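Local coordinates for protein V-type ATP synthase alpha chain (Nanoarchaeum equitans Kin4-M, PDB 5BN3) that forms the A subunit of an archaeal V-type rotary ATPase, a multidomain chain with a P-loop nucleotide-binding core that holds ADP in this model, at residues T68-F80 with L105-I117. Sequence-based numbering, arbitrary orientation.
Sequences TIELGPGLLANIF and LPTLDRKKVWEFI
Glu70 and Arg110 form a two-pronged, end-on salt bridge where residues 105-117, in the barrel-sandwich region of this ATP synthase alpha/beta-family subunit, fold over residues 68-80 beside the P-loop core. Followed outward, Glu70 first rests its CB on Leu108 CD1 (3.7 Å). CG lies beside the backbone N, chi1 -71°, and the extended chain carries the carboxylate to the guanidinium. OE2 takes Arg110 NH2 at 2.6 Å and OE1 takes Arg110 NH1, both on the syn side but tilted out of the carboxylate plane, the groups turned 35° apart. OE1 also accepts Leu108 N (3.2 Å) from the opposite face, so two N-H donors grip it and, with NH2 on OE2, probably fix the carboxylate's turn. Arg110 bends at chi2 to bring its tip back, with Pro106 CB against one guanidinium face, near its rim. Leu108 packs against the 72-75 loop, CD1 against Gly72 N and CD2 against Leu75 CD2 (3.7 Å). Thr107 turns CG2 to Ile69 CD1 and Phe80 CE2, and OG1 to Gly84 O and a water bound to Glu70 N; Thr107 O meets the Phe80 ring edge. On strand 114-118, Trp114 takes Pro73 CB over its indole face (CH-pi), 3.7 Å from the six-membered-ring centroid, 19° off its normal and closest to CE2; Lys112 CG touches the opposite face toward its rim. At the indole edge, Trp114 NE1 donates to a water 2.9 Å away.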
ATOM      1  N   THR A  68      15.965 -39.119   4.739  1.00 40.04           N
ATOM      2  CA  THR A  68      15.558 -39.889   5.913  1.00 41.87           C
ATOM      3  C   THR A  68      16.253 -39.454   7.201  1.00 35.57           C
ATOM      4  O   THR A  68      17.248 -38.729   7.173  1.00 39.70           O
ATOM      5  CB  THR A  68      15.821 -41.398   5.721  1.00 44.83           C
ATOM      6  OG1 THR A  68      17.233 -41.636   5.669  1.00 43.93           O
ATOM      7  CG2 THR A  68      15.177 -41.899   4.438  1.00 45.94           C
ATOM      8  N   ILE A  69      15.711 -39.915   8.325  1.00 40.05           N
ATOM      9  CA  ILE A  69      16.336 -39.730   9.629  1.00 38.80           C
ATOM     10  C   ILE A  69      16.434 -41.079  10.337  1.00 33.54           C
ATOM     11  O   ILE A  69      15.524 -41.908  10.236  1.00 36.60           O
ATOM     12  CB  ILE A  69      15.541 -38.731  10.506  1.00 39.57           C
ATOM     13  CG1 ILE A  69      16.186 -38.582  11.885  1.00 39.85           C
ATOM     14  CG2 ILE A  69      14.096 -39.176  10.659  1.00 35.25           C
ATOM     15  CD1 ILE A  69      17.603 -38.055  11.839  1.00 45.97           C
ATOM     16  N   GLU A  70      17.549 -41.310  11.025  1.00 38.99           N
ATOM     17  CA  GLU A  70      17.707 -42.520  11.822  1.00 33.65           C
ATOM     18  C   GLU A  70      16.966 -42.368  13.144  1.00 46.62           C
ATOM     19  O   GLU A  70      17.209 -41.423  13.897  1.00 46.59           O
ATOM     20  CB  GLU A  70      19.189 -42.809  12.081  1.00 41.60           C
ATOM     21  CG  GLU A  70      19.963 -43.270  10.852  1.00 42.29           C
ATOM     22  CD  GLU A  70      21.451 -43.399  11.115  1.00 57.56           C
ATOM     23  OE1 GLU A  70      21.879 -43.180  12.269  1.00 43.65           O
ATOM     24  OE2 GLU A  70      22.199 -43.713  10.165  1.00 57.28           O
ATOM     25  N   LEU A  71      16.060 -43.301  13.419  1.00 33.74           N
ATOM     26  CA  LEU A  71      15.266 -43.264  14.642  1.00 32.20           C
ATOM     27  C   LEU A  71      15.662 -44.402  15.577  1.00 41.08           C
ATOM     28  O   LEU A  71      15.421 -45.570  15.277  1.00 39.18           O
ATOM     29  CB  LEU A  71      13.779 -43.366  14.302  1.00 31.54           C
ATOM     30  CG  LEU A  71      13.242 -42.289  13.355  1.00 37.98           C
ATOM     31  CD1 LEU A  71      11.841 -42.633  12.876  1.00 34.91           C
ATOM     32  CD2 LEU A  71      13.251 -40.940  14.048  1.00 31.47           C
ATOM     33  N   GLY A  72      16.264 -44.053  16.711  1.00 36.66           N
ATOM     34  CA  GLY A  72      16.670 -45.035  17.703  1.00 35.65           C
ATOM     35  C   GLY A  72      17.415 -44.378  18.848  1.00 46.54           C
ATOM     36  O   GLY A  72      17.431 -43.149  18.953  1.00 38.86           O
ATOM     37  N   PRO A  73      18.029 -45.193  19.722  1.00 38.75           N
ATOM     38  CA  PRO A  73      18.834 -44.672  20.832  1.00 42.09           C
ATOM     39  C   PRO A  73      20.005 -43.839  20.320  1.00 46.33           C
ATOM     40  O   PRO A  73      20.671 -44.245  19.363  1.00 37.32           O
ATOM     41  CB  PRO A  73      19.355 -45.943  21.510  1.00 38.55           C
ATOM     42  CG  PRO A  73      18.348 -46.991  21.166  1.00 35.92           C
ATOM     43  CD  PRO A  73      17.907 -46.660  19.769  1.00 38.34           C
ATOM     44  N   GLY A  74      20.246 -42.689  20.945  1.00 30.77           N
ATOM     45  CA  GLY A  74      21.321 -41.807  20.523  1.00 35.22           C
ATOM     46  C   GLY A  74      20.876 -40.391  20.195  1.00 39.02           C
ATOM     47  O   GLY A  74      21.709 -39.516  19.956  1.00 37.41           O
ATOM     48  N   LEU A  75      19.565 -40.165  20.185  1.00 32.11           N
ATOM     49  CA  LEU A  75      19.011 -38.848  19.874  1.00 37.67           C
ATOM     50  C   LEU A  75      18.927 -37.967  21.118  1.00 37.57           C
ATOM     51  O   LEU A  75      19.232 -36.775  21.068  1.00 35.60           O
ATOM     52  CB  LEU A  75      17.616 -38.990  19.256  1.00 37.52           C
ATOM     53  CG  LEU A  75      17.516 -39.661  17.885  1.00 39.75           C
ATOM     54  CD1 LEU A  75      16.062 -39.870  17.494  1.00 34.79           C
ATOM     55  CD2 LEU A  75      18.223 -38.826  16.838  1.00 34.74           C
ATOM     56  N   LEU A  76      18.517 -38.566  22.233  1.00 36.53           N
ATOM     57  CA  LEU A  76      18.275 -37.824  23.472  1.00 40.78           C
ATOM     58  C   LEU A  76      19.527 -37.136  24.014  1.00 47.59           C
ATOM     59  O   LEU A  76      20.630 -37.690  23.951  1.00 36.59           O
ATOM     60  CB  LEU A  76      17.669 -38.742  24.540  1.00 39.24           C
ATOM     61  CG  LEU A  76      16.294 -39.323  24.207  1.00 49.34           C
ATOM     62  CD1 LEU A  76      15.772 -40.208  25.330  1.00 39.87           C
ATOM     63  CD2 LEU A  76      15.322 -38.198  23.934  1.00 38.16           C
ATOM     64  N   ALA A  77      19.338 -35.920  24.529  1.00 36.82           N
ATOM     65  CA  ALA A  77      20.407 -35.111  25.120  1.00 31.98           C
ATOM     66  C   ALA A  77      21.481 -34.671  24.131  1.00 42.14           C
ATOM     67  O   ALA A  77      22.550 -34.212  24.538  1.00 43.92           O
ATOM     68  CB  ALA A  77      21.037 -35.826  26.320  1.00 36.22           C
ATOM     69  N   ASN A  78      21.195 -34.798  22.839  1.00 34.18           N
ATOM     70  CA  ASN A  78      22.156 -34.408  21.810  1.00 34.57           C
ATOM     71  C   ASN A  78      21.635 -33.306  20.892  1.00 34.30           C
ATOM     72  O   ASN A  78      20.428 -33.070  20.808  1.00 37.91           O
ATOM     73  CB  ASN A  78      22.590 -35.628  20.993  1.00 33.13           C
ATOM     74  CG  ASN A  78      23.581 -36.500  21.736  1.00 39.01           C
ATOM     75  OD1 ASN A  78      24.613 -36.021  22.207  1.00 40.08           O
ATOM     76  ND2 ASN A  78      23.266 -37.784  21.860  1.00 40.40           N
ATOM     77  N   ILE A  79      22.557 -32.634  20.207  1.00 30.93           N
ATOM     78  CA  ILE A  79      22.201 -31.569  19.274  1.00 29.25           C
ATOM     79  C   ILE A  79      22.591 -31.937  17.841  1.00 34.15           C
ATOM     80  O   ILE A  79      23.701 -32.409  17.586  1.00 37.50           O
ATOM     81  CB  ILE A  79      22.819 -30.212  19.697  1.00 35.17           C
ATOM     82  CG1 ILE A  79      22.449 -29.106  18.705  1.00 33.39           C
ATOM     83  CG2 ILE A  79      24.331 -30.324  19.858  1.00 35.73           C
ATOM     84  CD1 ILE A  79      22.871 -27.718  19.158  1.00 37.10           C
ATOM     85  N   PHE A  80      21.663 -31.733  16.912  1.00 29.92           N
ATOM     86  CA  PHE A  80      21.878 -32.105  15.517  1.00 35.48           C
ATOM     87  C   PHE A  80      21.600 -30.911  14.615  1.00 42.71           C
ATOM     88  O   PHE A  80      20.929 -29.965  15.032  1.00 40.08           O
ATOM     89  CB  PHE A  80      20.953 -33.264  15.140  1.00 31.90           C
ATOM     90  CG  PHE A  80      21.092 -34.468  16.030  1.00 34.90           C
ATOM     91  CD1 PHE A  80      20.357 -34.572  17.202  1.00 32.85           C
ATOM     92  CD2 PHE A  80      21.958 -35.498  15.691  1.00 40.81           C
ATOM     93  CE1 PHE A  80      20.484 -35.676  18.022  1.00 36.07           C
ATOM     94  CE2 PHE A  80      22.088 -36.610  16.508  1.00 36.76           C
ATOM     95  CZ  PHE A  80      21.350 -36.698  17.675  1.00 44.29           C
ATOM     96  N   LEU A 105      28.300 -37.444   8.399  1.00 63.01           N
ATOM     97  CA  LEU A 105      28.458 -38.353   9.528  1.00 57.75           C
ATOM     98  C   LEU A 105      27.125 -39.039   9.808  1.00 55.61           C
ATOM     99  O   LEU A 105      26.066 -38.496   9.488  1.00 59.00           O
ATOM    100  CB  LEU A 105      28.906 -37.585  10.775  1.00 54.04           C
ATOM    101  CG  LEU A 105      30.232 -36.824  10.734  1.00 72.81           C
ATOM    102  CD1 LEU A 105      30.497 -36.134  12.064  1.00 70.76           C
ATOM    103  CD2 LEU A 105      31.377 -37.755  10.386  1.00 71.68           C
ATOM    104  N   PRO A 106      27.169 -40.241  10.406  1.00 57.39           N
ATOM    105  CA  PRO A 106      25.917 -40.897  10.798  1.00 52.48           C
ATOM    106  C   PRO A 106      25.266 -40.182  11.980  1.00 42.07           C
ATOM    107  O   PRO A 106      25.974 -39.685  12.857  1.00 39.94           O
ATOM    108  CB  PRO A 106      26.370 -42.303  11.209  1.00 48.32           C
ATOM    109  CG  PRO A 106      27.809 -42.149  11.579  1.00 49.83           C
ATOM    110  CD  PRO A 106      28.349 -41.084  10.668  1.00 54.69           C
ATOM    111  N   THR A 107      23.936 -40.138  11.993  1.00 44.26           N
ATOM    112  CA  THR A 107      23.178 -39.448  13.035  1.00 41.91           C
ATOM    113  C   THR A 107      23.392 -40.053  14.419  1.00 42.38           C
ATOM    114  O   THR A 107      23.707 -39.343  15.376  1.00 42.35           O
ATOM    115  CB  THR A 107      21.668 -39.463  12.714  1.00 45.04           C
ATOM    116  OG1 THR A 107      21.432 -38.761  11.487  1.00 47.27           O
ATOM    117  CG2 THR A 107      20.869 -38.807  13.832  1.00 38.17           C
ATOM    118  N   LEU A 108      23.212 -41.367  14.516  1.00 42.57           N
ATOM    119  CA  LEU A 108      23.318 -42.069  15.789  1.00 49.15           C
ATOM    120  C   LEU A 108      24.729 -42.612  16.016  1.00 50.22           C
ATOM    121  O   LEU A 108      25.340 -43.177  15.104  1.00 39.64           O
ATOM    122  CB  LEU A 108      22.293 -43.205  15.842  1.00 46.27           C
ATOM    123  CG  LEU A 108      20.842 -42.784  15.591  1.00 50.19           C
ATOM    124  CD1 LEU A 108      19.912 -43.986  15.536  1.00 41.15           C
ATOM    125  CD2 LEU A 108      20.392 -41.821  16.665  1.00 34.56           C
ATOM    126  N   ASP A 109      25.239 -42.430  17.235  1.00 34.02           N
ATOM    127  CA  ASP A 109      26.575 -42.896  17.614  1.00 41.78           C
ATOM    128  C   ASP A 109      26.712 -44.398  17.358  1.00 48.05           C
ATOM    129  O   ASP A 109      25.920 -45.194  17.862  1.00 40.95           O
ATOM    130  CB  ASP A 109      26.845 -42.574  19.090  1.00 40.39           C
ATOM    131  CG  ASP A 109      28.317 -42.670  19.461  1.00 64.83           C
ATOM    132  OD1 ASP A 109      29.009 -43.594  18.984  1.00 61.15           O
ATOM    133  OD2 ASP A 109      28.787 -41.816  20.241  1.00 83.48           O
ATOM    134  N   ARG A 110      27.714 -44.771  16.565  1.00 45.87           N
ATOM    135  CA  ARG A 110      27.884 -46.153  16.119  1.00 55.87           C
ATOM    136  C   ARG A 110      28.717 -47.000  17.079  1.00 51.42           C
ATOM    137  O   ARG A 110      28.876 -48.203  16.874  1.00 52.09           O
ATOM    138  CB  ARG A 110      28.527 -46.183  14.726  1.00 48.89           C
ATOM    139  CG  ARG A 110      27.663 -45.616  13.607  1.00 46.86           C
ATOM    140  CD  ARG A 110      26.401 -46.440  13.414  1.00 55.20           C
ATOM    141  NE  ARG A 110      25.759 -46.195  12.122  1.00 59.14           N
ATOM    142  CZ  ARG A 110      24.776 -45.323  11.923  1.00 67.21           C
ATOM    143  NH1 ARG A 110      24.313 -44.598  12.932  1.00 48.57           N
ATOM    144  NH2 ARG A 110      24.257 -45.172  10.713  1.00 56.44           N
ATOM    145  N   LYS A 111      29.247 -46.370  18.124  1.00 44.84           N
ATOM    146  CA  LYS A 111      30.139 -47.058  19.058  1.00 58.07           C
ATOM    147  C   LYS A 111      29.559 -47.186  20.463  1.00 58.17           C
ATOM    148  O   LYS A 111      29.964 -48.062  21.229  1.00 52.85           O
ATOM    149  CB  LYS A 111      31.499 -46.360  19.110  1.00 61.94           C
ATOM    150  CG  LYS A 111      32.334 -46.559  17.859  1.00 62.00           C
ATOM    151  CD  LYS A 111      33.603 -45.727  17.897  1.00 78.92           C
ATOM    152  CE  LYS A 111      34.527 -46.101  16.752  1.00 98.92           C
ATOM    153  NZ  LYS A 111      34.951 -47.526  16.837  1.00107.17           N
ATOM    154  N   LYS A 112      28.620 -46.307  20.797  1.00 47.02           N
ATOM    155  CA  LYS A 112      27.928 -46.364  22.083  1.00 47.62           C
ATOM    156  C   LYS A 112      27.275 -47.732  22.295  1.00 46.81           C
ATOM    157  O   LYS A 112      26.606 -48.256  21.400  1.00 44.34           O
ATOM    158  CB  LYS A 112      26.869 -45.261  22.162  1.00 44.10           C
ATOM    159  CG  LYS A 112      25.879 -45.421  23.300  1.00 47.35           C
ATOM    160  CD  LYS A 112      26.441 -44.954  24.634  1.00 62.45           C
ATOM    161  CE  LYS A 112      25.435 -45.204  25.753  1.00 68.36           C
ATOM    162  NZ  LYS A 112      25.868 -44.611  27.053  1.00 71.48           N
ATOM    163  N   VAL A 113      27.482 -48.310  23.475  1.00 42.78           N
ATOM    164  CA  VAL A 113      26.946 -49.634  23.779  1.00 43.77           C
ATOM    165  C   VAL A 113      25.653 -49.540  24.585  1.00 36.18           C
ATOM    166  O   VAL A 113      25.636 -48.989  25.686  1.00 47.34           O
ATOM    167  CB  VAL A 113      27.971 -50.500  24.541  1.00 44.54           C
ATOM    168  CG1 VAL A 113      27.355 -51.833  24.917  1.00 40.54           C
ATOM    169  CG2 VAL A 113      29.214 -50.721  23.691  1.00 42.66           C
ATOM    170  N   TRP A 114      24.574 -50.086  24.033  1.00 35.97           N
ATOM    171  CA  TRP A 114      23.270 -50.033  24.685  1.00 39.26           C
ATOM    172  C   TRP A 114      22.894 -51.371  25.306  1.00 50.96           C
ATOM    173  O   TRP A 114      23.344 -52.419  24.847  1.00 41.70           O
ATOM    174  CB  TRP A 114      22.197 -49.629  23.672  1.00 38.13           C
ATOM    175  CG  TRP A 114      22.472 -48.315  23.018  1.00 43.76           C
ATOM    176  CD1 TRP A 114      22.972 -48.105  21.766  1.00 44.81           C
ATOM    177  CD2 TRP A 114      22.267 -47.022  23.593  1.00 38.17           C
ATOM    178  NE1 TRP A 114      23.088 -46.757  21.526  1.00 42.15           N
ATOM    179  CE2 TRP A 114      22.658 -46.070  22.633  1.00 40.53           C
ATOM    180  CE3 TRP A 114      21.783 -46.577  24.826  1.00 42.18           C
ATOM    181  CZ2 TRP A 114      22.581 -44.696  22.870  1.00 40.36           C
ATOM    182  CZ3 TRP A 114      21.708 -45.222  25.060  1.00 45.62           C
ATOM    183  CH2 TRP A 114      22.107 -44.295  24.089  1.00 36.73           C
ATOM    184  N   GLU A 115      22.063 -51.339  26.345  1.00 37.48           N
ATOM    185  CA  GLU A 115      21.532 -52.574  26.919  1.00 43.27           C
ATOM    186  C   GLU A 115      20.089 -52.790  26.473  1.00 52.94           C
ATOM    187  O   GLU A 115      19.188 -52.045  26.864  1.00 39.57           O
ATOM    188  CB  GLU A 115      21.623 -52.564  28.449  1.00 41.36           C
ATOM    189  CG  GLU A 115      21.149 -53.864  29.090  1.00 51.71           C
ATOM    190  CD  GLU A 115      21.568 -53.995  30.542  1.00 76.55           C
ATOM    191  OE1 GLU A 115      22.454 -54.829  30.832  1.00 64.99           O
ATOM    192  OE2 GLU A 115      21.007 -53.277  31.395  1.00 70.68           O
ATOM    193  N   PHE A 116      19.882 -53.814  25.651  1.00 33.77           N
ATOM    194  CA  PHE A 116      18.565 -54.127  25.108  1.00 37.52           C
ATOM    195  C   PHE A 116      17.870 -55.233  25.902  1.00 50.22           C
ATOM    196  O   PHE A 116      18.401 -56.337  26.042  1.00 46.47           O
ATOM    197  CB  PHE A 116      18.699 -54.530  23.637  1.00 37.72           C
ATOM    198  CG  PHE A 116      17.414 -54.982  23.009  1.00 41.21           C
ATOM    199  CD1 PHE A 116      16.401 -54.075  22.744  1.00 38.43           C
ATOM    200  CD2 PHE A 116      17.226 -56.313  22.669  1.00 42.00           C
ATOM    201  CE1 PHE A 116      15.219 -54.485  22.158  1.00 42.67           C
ATOM    202  CE2 PHE A 116      16.045 -56.733  22.082  1.00 37.82           C
ATOM    203  CZ  PHE A 116      15.039 -55.817  21.826  1.00 47.00           C
ATOM    204  N   ILE A 117      16.684 -54.929  26.423  1.00 40.33           N
ATOM    205  CA  ILE A 117      15.879 -55.904  27.153  1.00 41.74           C
ATOM    206  C   ILE A 117      14.631 -56.253  26.339  1.00 52.59           C
ATOM    207  O   ILE A 117      13.748 -55.411  26.164  1.00 43.23           O
ATOM    208  CB  ILE A 117      15.460 -55.356  28.535  1.00 41.53           C
ATOM    209  CG1 ILE A 117      16.694 -54.996  29.371  1.00 54.71           C
ATOM    210  CG2 ILE A 117      14.588 -56.362  29.269  1.00 48.01           C
ATOM    211  CD1 ILE A 117      16.369 -54.314  30.688  1.00 65.45           C
TER
HETATM  212  O   HOH W   1      19.908 -39.805   9.816  1.00 46.80           O
HETATM  213  O   HOH W   2      22.848 -41.222   9.532  1.00 54.12           O
HETATM  214  O   HOH W   3      23.760 -44.709  19.640  1.00 36.44           O
HETATM  215  O   HOH W   4      24.115 -40.548  19.001  1.00 40.07           O